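Local coordinates for DUF4276 family protein (Pyrococcus horikoshii, PDB 2P62) that is of unknown function but belongs to a family related to Toprim-domain proteins, many of whose relatives act on nucleic acids, at residues I46-L51 / H64-Q69. Residues are numbered along the deposited sequence; the frame is centred on the assembly and turned at random.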
loop_
_atom_site.group_PDB
_atom_site.type_symbol
_atom_site.label_atom_id
_atom_site.label_comp_id
_atom_site.label_asym_id
_atom_site.label_seq_id
_atom_site.Cartn_x
_atom_site.Cartn_y
_atom_site.Cartn_z
ATOM N N ILE A 46 -20.169 0.166 6.226
ATOM C CA ILE A 46 -20.775 -0.395 5.018
ATOM C C ILE A 46 -20.060 -1.535 4.293
ATOM O O ILE A 46 -20.380 -2.707 4.512
ATOM C CB ILE A 46 -21.083 0.723 3.980
ATOM C CG1 ILE A 46 -20.188 1.948 4.218
ATOM C CG2 ILE A 46 -22.557 1.106 4.063
ATOM C CD1 ILE A 46 -18.703 1.701 4.014
ATOM N N GLY A 47 -19.106 -1.198 3.429
ATOM C CA GLY A 47 -18.402 -2.220 2.671
ATOM C C GLY A 47 -17.056 -2.635 3.229
ATOM O O GLY A 47 -16.027 -2.502 2.568
ATOM N N GLU A 48 -17.060 -3.153 4.450
ATOM C CA GLU A 48 -15.825 -3.584 5.083
ATOM C C GLU A 48 -15.680 -5.099 5.077
ATOM O O GLU A 48 -16.605 -5.824 5.446
ATOM C CB GLU A 48 -15.759 -3.072 6.524
ATOM C CG GLU A 48 -14.582 -3.630 7.307
ATOM C CD GLU A 48 -14.222 -2.783 8.503
ATOM O OE1 GLU A 48 -15.076 -2.613 9.399
ATOM O OE2 GLU A 48 -13.079 -2.284 8.540
ATOM N N HIS A 49 -14.513 -5.570 4.651
ATOM C CA HIS A 49 -14.235 -7.001 4.616
ATOM C C HIS A 49 -13.097 -7.314 5.593
ATOM O O HIS A 49 -11.914 -7.239 5.245
ATOM C CB HIS A 49 -13.865 -7.438 3.190
ATOM C CG HIS A 49 -14.992 -7.316 2.211
ATOM N ND1 HIS A 49 -15.665 -6.133 1.991
ATOM C CD2 HIS A 49 -15.566 -8.232 1.393
ATOM C CE1 HIS A 49 -16.604 -6.325 1.080
ATOM N NE2 HIS A 49 -16.565 -7.590 0.702
ATOM N N PRO A 50 -13.446 -7.662 6.838
ATOM C CA PRO A 50 -12.431 -7.977 7.842
ATOM C C PRO A 50 -11.669 -9.259 7.541
ATOM O O PRO A 50 -12.179 -10.165 6.888
ATOM C CB PRO A 50 -13.239 -8.069 9.132
ATOM C CG PRO A 50 -14.544 -8.598 8.669
ATOM C CD PRO A 50 -14.803 -7.823 7.389
ATOM N N LEU A 51 -10.433 -9.321 8.014
ATOM C CA LEU A 51 -9.619 -10.501 7.812
ATOM C C LEU A 51 -10.032 -11.552 8.843
ATOM O O LEU A 51 -10.099 -11.271 10.043
ATOM C CB LEU A 51 -8.149 -10.135 7.972
ATOM C CG LEU A 51 -7.126 -11.259 7.915
ATOM C CD1 LEU A 51 -7.100 -11.915 6.536
ATOM C CD2 LEU A 51 -5.769 -10.666 8.271
ATOM N N HIS A 64 -9.330 -3.137 10.721
ATOM C CA HIS A 64 -8.492 -1.943 10.789
ATOM C C HIS A 64 -9.167 -0.798 10.036
ATOM O O HIS A 64 -10.210 -0.999 9.413
ATOM C CB HIS A 64 -7.117 -2.200 10.175
ATOM C CG HIS A 64 -7.135 -2.340 8.686
ATOM N ND1 HIS A 64 -7.447 -3.523 8.051
ATOM C CD2 HIS A 64 -6.892 -1.439 7.705
ATOM C CE1 HIS A 64 -7.393 -3.345 6.744
ATOM N NE2 HIS A 64 -7.059 -2.089 6.508
ATOM N N ALA A 65 -8.558 0.389 10.088
ATOM C CA ALA A 65 -9.083 1.590 9.425
ATOM C C ALA A 65 -10.572 1.754 9.726
ATOM O O ALA A 65 -11.364 2.142 8.862
ATOM C CB ALA A 65 -8.851 1.507 7.906
ATOM N N GLU A 66 -10.948 1.441 10.961
ATOM C CA GLU A 66 -12.336 1.546 11.368
ATOM C C GLU A 66 -12.678 3.003 11.673
ATOM O O GLU A 66 -13.769 3.475 11.347
ATOM C CB GLU A 66 -12.594 0.675 12.601
ATOM C CG GLU A 66 -14.043 0.231 12.732
ATOM C CD GLU A 66 -14.452 -0.730 11.624
ATOM O OE1 GLU A 66 -15.668 -0.956 11.428
ATOM O OE2 GLU A 66 -13.547 -1.266 10.951
ATOM N N GLY A 67 -11.735 3.712 12.285
ATOM C CA GLY A 67 -11.961 5.105 12.628
ATOM C C GLY A 67 -11.832 5.350 14.121
ATOM O O GLY A 67 -12.393 4.613 14.935
ATOM N N LYS A 68 -11.092 6.392 14.482
ATOM C CA LYS A 68 -10.877 6.742 15.883
ATOM C C LYS A 68 -12.215 7.003 16.577
ATOM O O LYS A 68 -12.316 6.933 17.803
ATOM C CB LYS A 68 -10.000 7.997 15.969
ATOM C CG LYS A 68 -9.293 8.202 17.305
ATOM C CD LYS A 68 -8.138 7.228 17.469
ATOM C CE LYS A 68 -7.318 7.538 18.710
ATOM N NZ LYS A 68 -6.101 6.687 18.782
ATOM N N GLN A 69 -13.241 7.289 15.781
ATOM C CA GLN A 69 -14.567 7.588 16.308
ATOM C C GLN A 69 -15.566 6.442 16.149
ATOM O O GLN A 69 -16.693 6.513 16.649
ATOM C CB GLN A 69 -15.104 8.838 15.617
ATOM C CG GLN A 69 -16.400 9.366 16.188
ATOM C CD GLN A 69 -16.836 10.648 15.516
ATOM O OE1 GLN A 69 -16.112 11.645 15.535
ATOM N NE2 GLN A 69 -18.021 10.631 14.914
HETATM O O HOH W 1 -11.004 -4.004 8.242
#
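Glu-48 and Glu-66 face each other across two irregular loops whose backbones stay well apart, the CA atoms of these two residues lying 8.8 Å from one another. Residues 46-51 lead from helix 39-42 into strand 51-55, and residues 64-69 join strand 58-63 to helix 71-84. The contact therefore brings together loops at one end of the central mixed sheet of a domain assigned to the Toprim-like clan. Side chains and one water bridge the gap.

The CB of Glu-48 points toward the 64-69 loop, and with CG anti to the backbone N (chi1 173°) and the chain extended beyond it, the carboxylate is carried across. Glu-66 instead bends at chi2 (67°), which brings its carboxylate up to meet the other, the two side chains crossing at about a right angle. The carboxylate planes are nearly coplanar, 20° apart, and Glu-48 OE1 lies 2.6 Å from Glu-66 OE2 and 2.7 Å from Glu-66 OE1. Glu-66 OE2 also lies 2.7 Å from Glu-48 OE2. Glu-66 is buried, packing against Ile-71 and Val-74 of helix 71-84; Arg-70 NE forms a long, weak ion pair with Glu-66 OE1, while Arg-45 hydrogen-bonds through NH1 to the backbone O of Glu-66.

The second oxygen of Glu-48 reaches the start of the 64-69 loop through the water. With an alanine here in place of Glu-48, the water would probably be less firmly held and the Glu-66 carboxylate would lose its close neighbour. The water donates to Glu-48 OE2 at 2.7 Å and accepts from the backbone N of His-64 at 3.1 Å.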